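Long-range contacts in uronate isomerase (Caulobacter crescentus, PDB 2Q01), which catalyses the isomerisation of D-glucuronate to D-fructuronate and of D-galacturonate to D-tagaturonate in the pentose and glucuronate interconversion pathway: residues P310-H316 and A330-T336; H254-A260 and E285-A289. All coordinates share one frame; numbering follows the deposited sequence.

Contact 1 of 2, residues P310-H316 and A330-T336; sequences PGSHRNH and ADIPMRT
His-313 and Ile-332 form the hydrogen-bonded pair of a short two-stranded antiparallel sheet, with His-313 N 2.8 Å from Ile-332 O and Ile-332 N 3.1 Å from His-313 O. Met-334 N extends the pairing to Gly-311 O, and His-316 N to Ala-330 O. Asp-331 holds the chain just beyond strand 312-313. Its CG lies beside its own backbone N (chi1 -50°), which brings Asp-331 OD1 2.9 Å from Asn-315 N in an almost straight bond. Asp-331 OD2 has a long salt bridge to Arg-314 NH1, 3.9 Å away at the guanidinium edge. A water lies between Asp-331 OD2 and Asn-315 OD1, within hydrogen-bonding distance of both. With an alanine in place of Asp-331, Asn-315 N would probably lose its acceptor and the Arg-314 guanidinium its distant carboxylate. On the His-313 side, Ile-332 CG1 sits over one face of the His-316 ring, 4.2 Å from its centroid. His-316 ND1 is hydrogen-bonded to Tyr-378 OH and NE2 to Val-339 O, both of the second subunit. This small antiparallel sheet follows strand 305-308 of the TIM-barrel-type fold and lies at a subunit interface.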
# COMPACT_ATOMS: atom_id res chain seq x y z
N PRO B 310 6.00 -11.78 -12.72
CA PRO B 310 4.69 -12.40 -12.56
C PRO B 310 3.54 -11.42 -12.31
O PRO B 310 3.76 -10.24 -12.01
CB PRO B 310 4.89 -13.28 -11.33
CG PRO B 310 5.91 -12.53 -10.50
CD PRO B 310 6.64 -11.57 -11.41
N GLY B 311 2.31 -11.92 -12.45
CA GLY B 311 1.14 -11.27 -11.88
C GLY B 311 0.30 -10.44 -12.83
O GLY B 311 -0.45 -9.56 -12.38
N SER B 312 0.40 -10.71 -14.12
CA SER B 312 -0.41 -10.02 -15.10
C SER B 312 -1.59 -10.87 -15.58
O SER B 312 -1.40 -11.99 -16.05
CB SER B 312 0.46 -9.58 -16.28
OG SER B 312 -0.30 -8.80 -17.19
N HIS B 313 -2.79 -10.33 -15.42
CA HIS B 313 -4.01 -10.90 -16.00
C HIS B 313 -4.05 -10.47 -17.45
O HIS B 313 -4.61 -9.42 -17.77
CB HIS B 313 -5.24 -10.37 -15.28
CG HIS B 313 -6.49 -11.14 -15.55
ND1 HIS B 313 -7.07 -11.20 -16.79
CD2 HIS B 313 -7.29 -11.85 -14.72
CE1 HIS B 313 -8.16 -11.95 -16.73
NE2 HIS B 313 -8.32 -12.35 -15.48
N ARG B 314 -3.48 -11.28 -18.33
CA ARG B 314 -3.38 -10.92 -19.73
C ARG B 314 -4.70 -11.10 -20.45
O ARG B 314 -5.48 -11.99 -20.09
CB ARG B 314 -2.26 -11.71 -20.42
CG ARG B 314 -0.90 -11.45 -19.79
CD ARG B 314 0.26 -11.95 -20.63
NE ARG B 314 1.52 -11.88 -19.89
CZ ARG B 314 2.30 -10.80 -19.81
NH1 ARG B 314 1.97 -9.68 -20.43
NH2 ARG B 314 3.42 -10.85 -19.10
N ASN B 315 -4.95 -10.23 -21.42
CA ASN B 315 -6.10 -10.28 -22.31
C ASN B 315 -7.43 -10.23 -21.57
O ASN B 315 -8.33 -11.03 -21.81
CB ASN B 315 -6.02 -11.51 -23.24
CG ASN B 315 -4.68 -11.61 -23.95
OD1 ASN B 315 -4.19 -10.63 -24.52
ND2 ASN B 315 -4.08 -12.79 -23.91
N HIS B 316 -7.52 -9.27 -20.65
CA HIS B 316 -8.69 -9.07 -19.79
C HIS B 316 -9.94 -8.70 -20.59
O HIS B 316 -11.05 -9.13 -20.25
CB HIS B 316 -8.37 -8.00 -18.76
CG HIS B 316 -9.37 -7.90 -17.65
ND1 HIS B 316 -10.46 -7.06 -17.71
CD2 HIS B 316 -9.44 -8.52 -16.46
CE1 HIS B 316 -11.16 -7.17 -16.59
NE2 HIS B 316 -10.56 -8.05 -15.82
N ALA B 330 -4.84 -4.33 -22.59
CA ALA B 330 -5.86 -4.86 -21.70
C ALA B 330 -5.30 -5.90 -20.75
O ALA B 330 -6.01 -6.82 -20.36
CB ALA B 330 -7.02 -5.41 -22.50
N ASP B 331 -4.04 -5.75 -20.36
CA ASP B 331 -3.41 -6.64 -19.38
C ASP B 331 -3.34 -5.93 -18.02
O ASP B 331 -2.60 -4.97 -17.85
CB ASP B 331 -2.01 -7.09 -19.83
CG ASP B 331 -1.99 -7.63 -21.27
OD1 ASP B 331 -3.03 -8.11 -21.76
OD2 ASP B 331 -0.92 -7.57 -21.90
N ILE B 332 -4.13 -6.43 -17.08
CA ILE B 332 -4.35 -5.78 -15.79
C ILE B 332 -3.57 -6.54 -14.70
O ILE B 332 -3.56 -7.76 -14.70
CB ILE B 332 -5.88 -5.75 -15.43
CG1 ILE B 332 -6.74 -5.33 -16.63
CG2 ILE B 332 -6.17 -4.86 -14.23
CD1 ILE B 332 -6.51 -3.90 -17.18
N PRO B 333 -2.86 -5.81 -13.81
CA PRO B 333 -2.16 -6.46 -12.69
C PRO B 333 -3.07 -7.22 -11.74
O PRO B 333 -4.24 -6.87 -11.56
CB PRO B 333 -1.53 -5.29 -11.95
CG PRO B 333 -1.42 -4.22 -12.95
CD PRO B 333 -2.63 -4.36 -13.81
N MET B 334 -2.51 -8.26 -11.13
CA MET B 334 -3.20 -9.07 -10.13
C MET B 334 -2.46 -8.98 -8.81
O MET B 334 -1.26 -8.68 -8.78
CB MET B 334 -3.22 -10.54 -10.55
CG MET B 334 -4.03 -10.85 -11.78
SD MET B 334 -4.12 -12.62 -12.08
CE MET B 334 -2.48 -12.97 -12.71
N ARG B 335 -3.18 -9.25 -7.72
CA ARG B 335 -2.60 -9.42 -6.40
C ARG B 335 -1.64 -10.61 -6.47
O ARG B 335 -2.03 -11.69 -6.92
CB ARG B 335 -3.73 -9.64 -5.39
CG ARG B 335 -3.32 -10.15 -4.01
CD ARG B 335 -4.52 -10.14 -3.07
NE ARG B 335 -5.73 -10.67 -3.72
CZ ARG B 335 -6.98 -10.41 -3.33
NH1 ARG B 335 -7.22 -9.63 -2.29
NH2 ARG B 335 -7.99 -10.94 -4.00
N THR B 336 -0.39 -10.40 -6.08
CA THR B 336 0.68 -11.39 -6.26
C THR B 336 1.33 -11.80 -4.93
O THR B 336 1.46 -11.00 -4.01
CB THR B 336 1.74 -10.88 -7.26
OG1 THR B 336 1.07 -10.31 -8.40
CG2 THR B 336 2.66 -12.00 -7.74
O HOH W 1 3.03 -8.99 -9.68
O HOH W 2 -1.42 -9.64 -23.87

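Contact 2 of 2, residues H254-A260 and E285-A289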
# COMPACT_ATOMS: atom_id res chain seq x y z
N HIS B 254 4.88 -15.33 -16.07
CA HIS B 254 3.86 -16.28 -15.65
C HIS B 254 2.75 -15.53 -14.93
O HIS B 254 2.97 -14.40 -14.48
CB HIS B 254 4.48 -17.33 -14.72
CG HIS B 254 5.43 -18.26 -15.40
ND1 HIS B 254 6.12 -19.25 -14.72
CD2 HIS B 254 5.83 -18.36 -16.69
CE1 HIS B 254 6.89 -19.91 -15.56
NE2 HIS B 254 6.73 -19.39 -16.77
N PRO B 255 1.54 -16.14 -14.82
CA PRO B 255 0.45 -15.56 -14.01
C PRO B 255 0.80 -15.43 -12.52
O PRO B 255 0.32 -14.52 -11.85
CB PRO B 255 -0.69 -16.57 -14.17
CG PRO B 255 -0.38 -17.31 -15.41
CD PRO B 255 1.10 -17.38 -15.49
N THR B 256 1.60 -16.36 -12.00
CA THR B 256 1.98 -16.36 -10.60
C THR B 256 3.49 -16.47 -10.45
O THR B 256 4.20 -16.72 -11.43
CB THR B 256 1.35 -17.55 -9.85
OG1 THR B 256 1.76 -18.77 -10.46
CG2 THR B 256 -0.18 -17.46 -9.84
N ALA B 257 3.97 -16.28 -9.23
CA ALA B 257 5.39 -16.46 -8.92
C ALA B 257 5.68 -17.88 -8.44
O ALA B 257 6.79 -18.16 -7.97
CB ALA B 257 5.83 -15.44 -7.87
N ALA B 258 4.69 -18.77 -8.57
CA ALA B 258 4.75 -20.12 -8.03
C ALA B 258 5.90 -20.92 -8.60
O ALA B 258 6.16 -20.88 -9.80
CB ALA B 258 3.44 -20.84 -8.29
N THR B 259 6.62 -21.60 -7.70
CA THR B 259 7.68 -22.55 -8.08
C THR B 259 7.36 -23.92 -7.47
O THR B 259 6.56 -24.02 -6.54
CB THR B 259 9.08 -22.09 -7.60
OG1 THR B 259 9.13 -22.06 -6.17
CG2 THR B 259 9.42 -20.70 -8.14
N ALA B 260 7.98 -24.97 -8.00
CA ALA B 260 7.78 -26.33 -7.47
C ALA B 260 9.08 -27.12 -7.48
O ALA B 260 10.02 -26.78 -8.19
CB ALA B 260 6.71 -27.06 -8.26
N GLU B 285 -0.63 -24.62 -14.08
CA GLU B 285 0.04 -23.88 -13.01
C GLU B 285 1.24 -24.62 -12.45
O GLU B 285 2.29 -24.02 -12.24
CB GLU B 285 -0.92 -23.61 -11.85
CG GLU B 285 -1.26 -22.16 -11.60
CD GLU B 285 -0.05 -21.32 -11.20
OE1 GLU B 285 0.45 -20.57 -12.06
OE2 GLU B 285 0.39 -21.42 -10.03
N LEU B 286 1.06 -25.91 -12.21
CA LEU B 286 2.09 -26.76 -11.63
C LEU B 286 3.28 -26.90 -12.58
O LEU B 286 4.42 -26.89 -12.13
CB LEU B 286 1.53 -28.15 -11.30
CG LEU B 286 1.93 -28.87 -10.00
CD1 LEU B 286 1.64 -30.36 -10.10
CD2 LEU B 286 3.38 -28.67 -9.57
N PHE B 287 3.01 -27.02 -13.87
CA PHE B 287 4.08 -27.16 -14.86
C PHE B 287 4.86 -25.86 -15.01
O PHE B 287 6.08 -25.90 -15.05
CB PHE B 287 3.54 -27.63 -16.21
CG PHE B 287 4.61 -27.95 -17.22
CD1 PHE B 287 5.43 -29.07 -17.07
CD2 PHE B 287 4.80 -27.13 -18.33
CE1 PHE B 287 6.41 -29.37 -18.01
CE2 PHE B 287 5.78 -27.41 -19.27
CZ PHE B 287 6.59 -28.54 -19.11
N ARG B 288 4.16 -24.73 -15.08
CA ARG B 288 4.80 -23.41 -15.08
C ARG B 288 5.65 -23.17 -13.83
O ARG B 288 6.75 -22.62 -13.92
CB ARG B 288 3.75 -22.31 -15.22
CG ARG B 288 3.15 -22.19 -16.61
CD ARG B 288 2.29 -20.95 -16.73
NE ARG B 288 1.34 -20.81 -15.63
CZ ARG B 288 0.04 -21.10 -15.70
NH1 ARG B 288 -0.74 -20.92 -14.64
NH2 ARG B 288 -0.49 -21.56 -16.82
N ALA B 289 5.14 -23.60 -12.68
CA ALA B 289 5.89 -23.64 -11.43
C ALA B 289 7.12 -24.55 -11.48
O ALA B 289 8.21 -24.15 -11.07
CB ALA B 289 4.97 -24.05 -10.28
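Glu-285 OE1 is gripped by two donors, Thr-256 OG1 at 2.7 Å and Arg-288 NH1 at 2.9 Å. The contact lays the loop that follows strand 249-252 against helix 281-302, as part of a TIM-barrel-type fold. Thr-256 meets OE1 on the syn side, 21° out of the carboxylate plane. Arg-288 comes to the anti lone pair, with OE1 lying near the guanidinium plane. The two donors thus fix the turn of the carboxylate. The Glu-285 chain bends at chi2 (-63°), turning the carboxylate outward to Thr-256. The second acid oxygen, OE2, lies against the methyl of Ala-258.

Arg-288 is held on several sides. Pro-255 covers one guanidinium face, with Pro-255 CD 3.4 Å from Arg-288 NE. The backbone N of Glu-285 lies over the opposite face, offset toward the rim. Arg-288 NH2 makes salt bridges to Asp-204 and Glu-206, so three carboxylates share the charge of this guanidinium. Nearer the helix, Arg-288 CB packs over one face of the His-254 ring, 4.1 Å from the ring centroid.

Farther along the loop, small residues line the contact. Ala-289 CB is 4.1 Å from Ala-258 CB and 4.0 Å from Ala-260 CB, and Leu-286 CD2 also touches Ala-260 CB. Consistent with this, the loop and helix backbones come close, with the CA atoms of Thr-259 and Ala-289 4.0 Å apart. Ala-289 O receives a weak hydrogen bond from Ala-260 N at 3.2 Å, and Thr-259 CA also points its hydrogen at this oxygen.

Overall arrangement
Strand 249-252 leads into 254-260. The chain then passes through helix 264-276 and enters helix 281-302, where contact 2 closes the loop at 285-289. The same helix leads to strand 305-308, which lies parallel to 249-252, making a beta-alpha-beta connection. Contact 1 opens just after that strand and closes at 330-336, once helix 318-323 has been passed. The two loops follow in series and neither nest nor cross. The centres of contact 1 and contact 2 are about 14 Å apart. They meet where Gly-311 N approaches His-254 O at 3.3 Å, a probable hydrogen bond, and where Pro-310 packs on Thr-256 and Ala-257. Thus 254-260 joins the outer helix to the two-stranded antiparallel sheet.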